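Local coordinates for protein Na-K-Cl cotransporter (Methanosarcina acetivorans, PDB 3G40) that probably couples the transport of chloride and cations across the membrane, this chain being the cytoplasmic C-terminal domain of the transporter, at residues 159-164 and 240-245; 21-26 and 38-43. One frame throughout, in Å; residues are numbered along the deposited sequence.

Contact 1 of 2, residues 159-164 and 240-245; sequences NLWIEN and SKLPFA
In the second half of the ten-stranded twisted sheet, strand 157-161 sends Asn159 and Trp161 out to the loop that leads from strand 228-232 into strand 247-251. Asn159 meets Pro243 and Ala245, and Trp161 meets Leu242 and Pro243. The carboxamide of Asn159 lies over the methyl of Ala245, with ND2 3.5 Å and CG 3.6 Å from Ala245 CB. Its CG stands anti to the carbonyl carbon (chi1 -73°), which directs the carboxamide to the loop. Asn159 ND2 also comes within 3.0 Å of Pro243 O. The other end of the amide is linked by water. A water lies 2.6 Å from Asn159 OD1 and 2.8 Å from Phe244 O and bridges the two.

The indole of Trp161 touches the loop with its six-membered ring. Pro243 CD sits at the ring edge, near its plane, 3.7 Å from Trp161 CH2. Leu242 CD2 approaches Trp161 CZ2 obliquely at 4.3 Å. Phe244 points away from the strand and packs on Met34 of the second subunit.

The chemistry is therefore mixed. An amide and a water meet the loop backbone near Asn159, while apolar carbons of Leu242 and Pro243 meet the indole. A hydrogen bond from NE1 to His248 ND1 and a stack on Phe250, both on strand 247-251, fix the indole.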
loop_
_atom_site.group_PDB
_atom_site.type_symbol
_atom_site.label_atom_id
_atom_site.label_comp_id
_atom_site.label_asym_id
_atom_site.label_seq_id
_atom_site.Cartn_x
_atom_site.Cartn_y
_atom_site.Cartn_z
ATOM N N ASN A 159 14.926 -1.839 8.761
ATOM C CA ASN A 159 16.381 -1.912 8.899
ATOM C C ASN A 159 16.983 -0.553 8.570
ATOM O O ASN A 159 16.681 0.019 7.524
ATOM C CB ASN A 159 16.997 -2.933 7.936
ATOM C CG ASN A 159 16.723 -4.373 8.334
ATOM O OD1 ASN A 159 16.335 -4.664 9.467
ATOM N ND2 ASN A 159 16.931 -5.282 7.395
ATOM N N LEU A 160 17.831 -0.035 9.451
ATOM C CA LEU A 160 18.617 1.159 9.128
ATOM C C LEU A 160 20.036 0.678 8.821
ATOM O O LEU A 160 20.711 0.128 9.697
ATOM C CB LEU A 160 18.655 2.105 10.329
ATOM C CG LEU A 160 18.803 3.619 10.255
ATOM C CD1 LEU A 160 19.783 3.992 11.342
ATOM C CD2 LEU A 160 19.181 4.229 8.859
ATOM N N TRP A 161 20.474 0.875 7.581
ATOM C CA TRP A 161 21.803 0.478 7.149
ATOM C C TRP A 161 22.800 1.592 7.390
ATOM O O TRP A 161 22.681 2.684 6.839
ATOM C CB TRP A 161 21.791 0.096 5.666
ATOM C CG TRP A 161 21.055 -1.160 5.419
ATOM C CD1 TRP A 161 19.715 -1.299 5.210
ATOM C CD2 TRP A 161 21.606 -2.485 5.407
ATOM N NE1 TRP A 161 19.399 -2.627 5.044
ATOM C CE2 TRP A 161 20.543 -3.374 5.160
ATOM C CE3 TRP A 161 22.898 -3.000 5.564
ATOM C CZ2 TRP A 161 20.732 -4.755 5.066
ATOM C CZ3 TRP A 161 23.083 -4.372 5.469
ATOM C CH2 TRP A 161 22.009 -5.231 5.224
ATOM N N ILE A 162 23.794 1.301 8.216
ATOM C CA ILE A 162 24.794 2.280 8.587
ATOM C C ILE A 162 26.106 1.960 7.886
ATOM O O ILE A 162 26.639 0.863 8.026
ATOM C CB ILE A 162 24.961 2.295 10.107
ATOM C CG1 ILE A 162 23.653 2.786 10.734
ATOM C CG2 ILE A 162 26.143 3.149 10.512
ATOM C CD1 ILE A 162 23.603 2.705 12.225
ATOM N N GLU A 163 26.603 2.919 7.110
ATOM C CA GLU A 163 27.775 2.714 6.268
ATOM C C GLU A 163 29.020 2.432 7.094
ATOM O O GLU A 163 29.189 2.973 8.187
ATOM C CB GLU A 163 28.019 3.936 5.371
ATOM C CG GLU A 163 26.924 4.184 4.334
ATOM C CD GLU A 163 26.738 3.008 3.390
ATOM O OE1 GLU A 163 27.728 2.288 3.124
ATOM O OE2 GLU A 163 25.599 2.800 2.916
ATOM N N ASN A 164 29.891 1.580 6.561
ATOM C CA ASN A 164 31.154 1.281 7.217
ATOM C C ASN A 164 31.877 2.577 7.558
ATOM O O ASN A 164 32.117 3.415 6.686
ATOM C CB ASN A 164 32.027 0.406 6.318
ATOM C CG ASN A 164 33.174 -0.253 7.070
ATOM O OD1 ASN A 164 33.186 -0.303 8.302
ATOM N ND2 ASN A 164 34.143 -0.769 6.324
ATOM N N SER A 240 24.283 -11.631 -1.664
ATOM C CA SER A 240 23.234 -12.144 -2.541
ATOM C C SER A 240 21.829 -11.831 -2.017
ATOM O O SER A 240 20.889 -11.669 -2.795
ATOM C CB SER A 240 23.404 -13.651 -2.748
ATOM O OG SER A 240 23.664 -14.302 -1.516
ATOM N N LYS A 241 21.696 -11.742 -0.696
ATOM C CA LYS A 241 20.406 -11.499 -0.057
ATOM C C LYS A 241 20.576 -10.542 1.118
ATOM O O LYS A 241 21.654 -10.464 1.708
ATOM C CB LYS A 241 19.819 -12.819 0.444
ATOM C CG LYS A 241 20.729 -13.532 1.431
ATOM C CD LYS A 241 20.302 -14.967 1.694
ATOM C CE LYS A 241 21.350 -15.695 2.537
ATOM N NZ LYS A 241 20.943 -17.083 2.899
ATOM N N LEU A 242 19.513 -9.818 1.459
ATOM C CA LEU A 242 19.536 -8.925 2.614
ATOM C C LEU A 242 18.704 -9.508 3.756
ATOM O O LEU A 242 17.763 -10.259 3.518
ATOM C CB LEU A 242 18.988 -7.545 2.232
ATOM C CG LEU A 242 19.686 -6.799 1.095
ATOM C CD1 LEU A 242 19.115 -5.398 0.960
ATOM C CD2 LEU A 242 21.188 -6.747 1.334
ATOM N N PRO A 243 19.058 -9.175 5.005
ATOM C CA PRO A 243 18.193 -9.574 6.116
ATOM C C PRO A 243 16.843 -8.897 5.919
ATOM O O PRO A 243 16.806 -7.708 5.565
ATOM C CB PRO A 243 18.891 -8.984 7.343
ATOM C CG PRO A 243 20.298 -8.768 6.922
ATOM C CD PRO A 243 20.264 -8.465 5.459
ATOM N N PHE A 244 15.756 -9.626 6.147
ATOM C CA PHE A 244 14.438 -9.139 5.731
ATOM C C PHE A 244 13.916 -7.930 6.524
ATOM O O PHE A 244 14.069 -7.868 7.744
ATOM C CB PHE A 244 13.388 -10.245 5.773
ATOM C CG PHE A 244 12.025 -9.756 5.357
ATOM C CD1 PHE A 244 11.700 -9.650 4.015
ATOM C CD2 PHE A 244 11.098 -9.339 6.306
ATOM C CE1 PHE A 244 10.454 -9.167 3.618
ATOM C CE2 PHE A 244 9.854 -8.852 5.915
ATOM C CZ PHE A 244 9.534 -8.773 4.570
ATOM N N ALA A 245 13.298 -6.978 5.824
ATOM C CA ALA A 245 12.573 -5.872 6.475
ATOM C C ALA A 245 11.414 -5.383 5.592
ATOM O O ALA A 245 11.444 -5.570 4.389
ATOM C CB ALA A 245 13.503 -4.704 6.779
HETATM O O HOH W 1 14.281 -6.134 9.995
#

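Contact 2 of 2, residues 21-26 and 38-43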
loop_
_atom_site.group_PDB
_atom_site.type_symbol
_atom_site.label_atom_id
_atom_site.label_comp_id
_atom_site.label_asym_id
_atom_site.label_seq_id
_atom_site.Cartn_x
_atom_site.Cartn_y
_atom_site.Cartn_z
ATOM N N ALA A 21 9.611 16.709 10.263
ATOM C CA ALA A 21 9.981 16.648 8.866
ATOM C C ALA A 21 9.061 17.595 8.105
ATOM O O ALA A 21 7.839 17.490 8.225
ATOM C CB ALA A 21 9.802 15.228 8.352
ATOM N N ASN A 22 9.652 18.498 7.334
ATOM C CA ASN A 22 8.897 19.350 6.417
ATOM C C ASN A 22 9.280 18.968 4.989
ATOM O O ASN A 22 10.386 19.250 4.554
ATOM C CB ASN A 22 9.210 20.821 6.684
ATOM C CG ASN A 22 8.843 21.242 8.091
ATOM O OD1 ASN A 22 7.702 21.073 8.523
ATOM N ND2 ASN A 22 9.813 21.795 8.820
ATOM N N LEU A 23 8.378 18.286 4.284
ATOM C CA LEU A 23 8.698 17.734 2.973
ATOM C C LEU A 23 8.254 18.657 1.848
ATOM O O LEU A 23 7.191 19.266 1.922
ATOM C CB LEU A 23 7.998 16.387 2.768
ATOM C CG LEU A 23 8.229 15.347 3.863
ATOM C CD1 LEU A 23 7.522 14.034 3.502
ATOM C CD2 LEU A 23 9.718 15.148 4.050
ATOM N N LEU A 24 9.072 18.741 0.808
ATOM C CA LEU A 24 8.635 19.293 -0.466
ATOM C C LEU A 24 8.413 18.101 -1.389
ATOM O O LEU A 24 9.333 17.317 -1.640
ATOM C CB LEU A 24 9.705 20.214 -1.044
ATOM C CG LEU A 24 9.370 20.834 -2.400
ATOM C CD1 LEU A 24 8.119 21.707 -2.292
ATOM C CD2 LEU A 24 10.545 21.650 -2.877
ATOM N N VAL A 25 7.182 17.946 -1.856
ATOM C CA VAL A 25 6.805 16.781 -2.642
ATOM C C VAL A 25 6.324 17.189 -4.041
ATOM O O VAL A 25 5.195 17.649 -4.205
ATOM C CB VAL A 25 5.677 15.986 -1.931
ATOM C CG1 VAL A 25 5.328 14.722 -2.713
ATOM C CG2 VAL A 25 6.072 15.654 -0.482
ATOM N N PRO A 26 7.173 16.999 -5.060
ATOM C CA PRO A 26 6.697 17.257 -6.422
ATOM C C PRO A 26 5.645 16.231 -6.812
ATOM O O PRO A 26 5.788 15.046 -6.490
ATOM C CB PRO A 26 7.947 17.081 -7.289
ATOM C CG PRO A 26 9.108 16.921 -6.330
ATOM C CD PRO A 26 8.545 16.468 -5.028
ATOM N N ASP A 38 -0.229 7.853 2.801
ATOM C CA ASP A 38 -0.093 7.369 4.179
ATOM C C ASP A 38 1.361 7.359 4.635
ATOM O O ASP A 38 1.668 7.598 5.803
ATOM C CB ASP A 38 -0.728 5.981 4.348
ATOM C CG ASP A 38 -2.243 6.039 4.441
ATOM O OD1 ASP A 38 -2.801 7.139 4.677
ATOM O OD2 ASP A 38 -2.885 4.980 4.288
ATOM N N PHE A 39 2.245 7.056 3.703
ATOM C CA PHE A 39 3.673 6.991 3.981
ATOM C C PHE A 39 4.205 8.405 4.224
ATOM O O PHE A 39 4.968 8.634 5.157
ATOM C CB PHE A 39 4.398 6.311 2.813
ATOM C CG PHE A 39 5.881 6.083 3.046
ATOM C CD1 PHE A 39 6.328 5.391 4.166
ATOM C CD2 PHE A 39 6.812 6.545 2.135
ATOM C CE1 PHE A 39 7.687 5.180 4.378
ATOM C CE2 PHE A 39 8.169 6.340 2.325
ATOM C CZ PHE A 39 8.612 5.645 3.460
ATOM N N LEU A 40 3.796 9.365 3.392
ATOM C CA LEU A 40 4.193 10.754 3.618
ATOM C C LEU A 40 3.667 11.187 4.981
ATOM O O LEU A 40 4.357 11.877 5.732
ATOM C CB LEU A 40 3.622 11.677 2.510
ATOM C CG LEU A 40 4.238 11.452 1.131
ATOM C CD1 LEU A 40 3.451 12.154 -0.002
ATOM C CD2 LEU A 40 5.690 11.892 1.121
ATOM N N ARG A 41 2.439 10.791 5.302
ATOM C CA ARG A 41 1.877 11.112 6.613
ATOM C C ARG A 41 2.703 10.473 7.762
ATOM O O ARG A 41 2.965 11.108 8.792
ATOM C CB ARG A 41 0.440 10.653 6.684
ATOM C CG ARG A 41 -0.270 10.994 7.969
ATOM C CD ARG A 41 -1.407 10.026 8.150
ATOM N NE ARG A 41 -0.888 8.658 8.135
ATOM C CZ ARG A 41 -1.625 7.573 7.907
ATOM N NH1 ARG A 41 -2.928 7.697 7.671
ATOM N NH2 ARG A 41 -1.055 6.363 7.925
ATOM N N ASP A 42 3.091 9.216 7.586
ATOM C CA ASP A 42 3.871 8.502 8.619
ATOM C C ASP A 42 5.232 9.154 8.842
ATOM O O ASP A 42 5.772 9.109 9.940
ATOM C CB ASP A 42 4.060 7.024 8.238
ATOM C CG ASP A 42 2.754 6.256 8.210
ATOM O OD1 ASP A 42 1.773 6.691 8.859
ATOM O OD2 ASP A 42 2.701 5.220 7.525
ATOM N N ILE A 43 5.781 9.780 7.803
ATOM C CA ILE A 43 7.060 10.474 7.937
ATOM C C ILE A 43 6.907 11.799 8.696
ATOM O O ILE A 43 7.806 12.213 9.428
ATOM C CB ILE A 43 7.702 10.733 6.558
ATOM C CG1 ILE A 43 8.208 9.421 5.948
ATOM C CG2 ILE A 43 8.826 11.759 6.660
ATOM C CD1 ILE A 43 8.589 9.548 4.450
HETATM O O HOH W 2 8.077 14.515 11.370
#
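Apolar contacts between Leu23 and Val25 of strand 22-27 and Leu40 and Ile43 of helix 30-44 carry most of this interface. Leu23 CD1 lies 3.7 Å from Leu40 CD2 and 4.1 Å from Ile43 CG2. The Leu23 side chain meets Leu40 at a slant and Ile43 at about a right angle. Val25 and Leu40 reach toward each other tip to tip, with Val25 CG2 4.1 Å from Leu40 CD2. Ile43 CG2 is anti to the backbone N, and this branch also reaches Ala21 CB at 4.0 Å. All five residues are buried.

No direct hydrogen bond crosses the contact. A single water does: water 2 accepts from Ala21 N at 2.9 Å and donates to Ile43 O at 3.0 Å.

Charged groups lie on another face of the helix. Arg41 NH2 donates to Asp42 OD1 at 3.0 Å, with an N-H...O angle of 160°. The oxygen is met on its syn side and lies nearly in the guanidinium plane, but the donor is tilted 27° out of the carboxylate plane. Arg41 NH1 pairs with Asp38 OD1 by charge alone, and Glu78 is a further partner of NH1. Asp42 OD2 is bound by Trp192 NE1.

The axes of strand 22-26 and helix 38-43 approach to 9.9 Å, and their directions differ by 153°. This is close to antiparallel, as expected in a beta-alpha-beta unit, here completed by strand 49-54. Strand 22-27 is flanked in the sheet by strands 49-54 and 112-116. Phe114 of the latter touches Val25, Leu40 and Ile43, and helix 179-192 packs against Phe39 and Ile43.

In the fold
Both contacts reach the same sheet but do not touch. Their centres are 23 Å apart, their nearest atoms about 11 Å, and they lie on opposite sides of the centre of the chain. In sequence, contact 2 closes before contact 1 opens. In the sheet, strand 22-27 and strand 157-161 are separated by four others: 112-116, 140-145, 271-276 and 247-251. Contact 2 packs a helix on its strand within a beta-alpha-beta unit. Contact 1 instead joins a strand to a connecting loop nearer the surface. Each contact has one residue within reach of the second subunit. In contact 2 it is Asp38, which packs on Gly153 of that subunit.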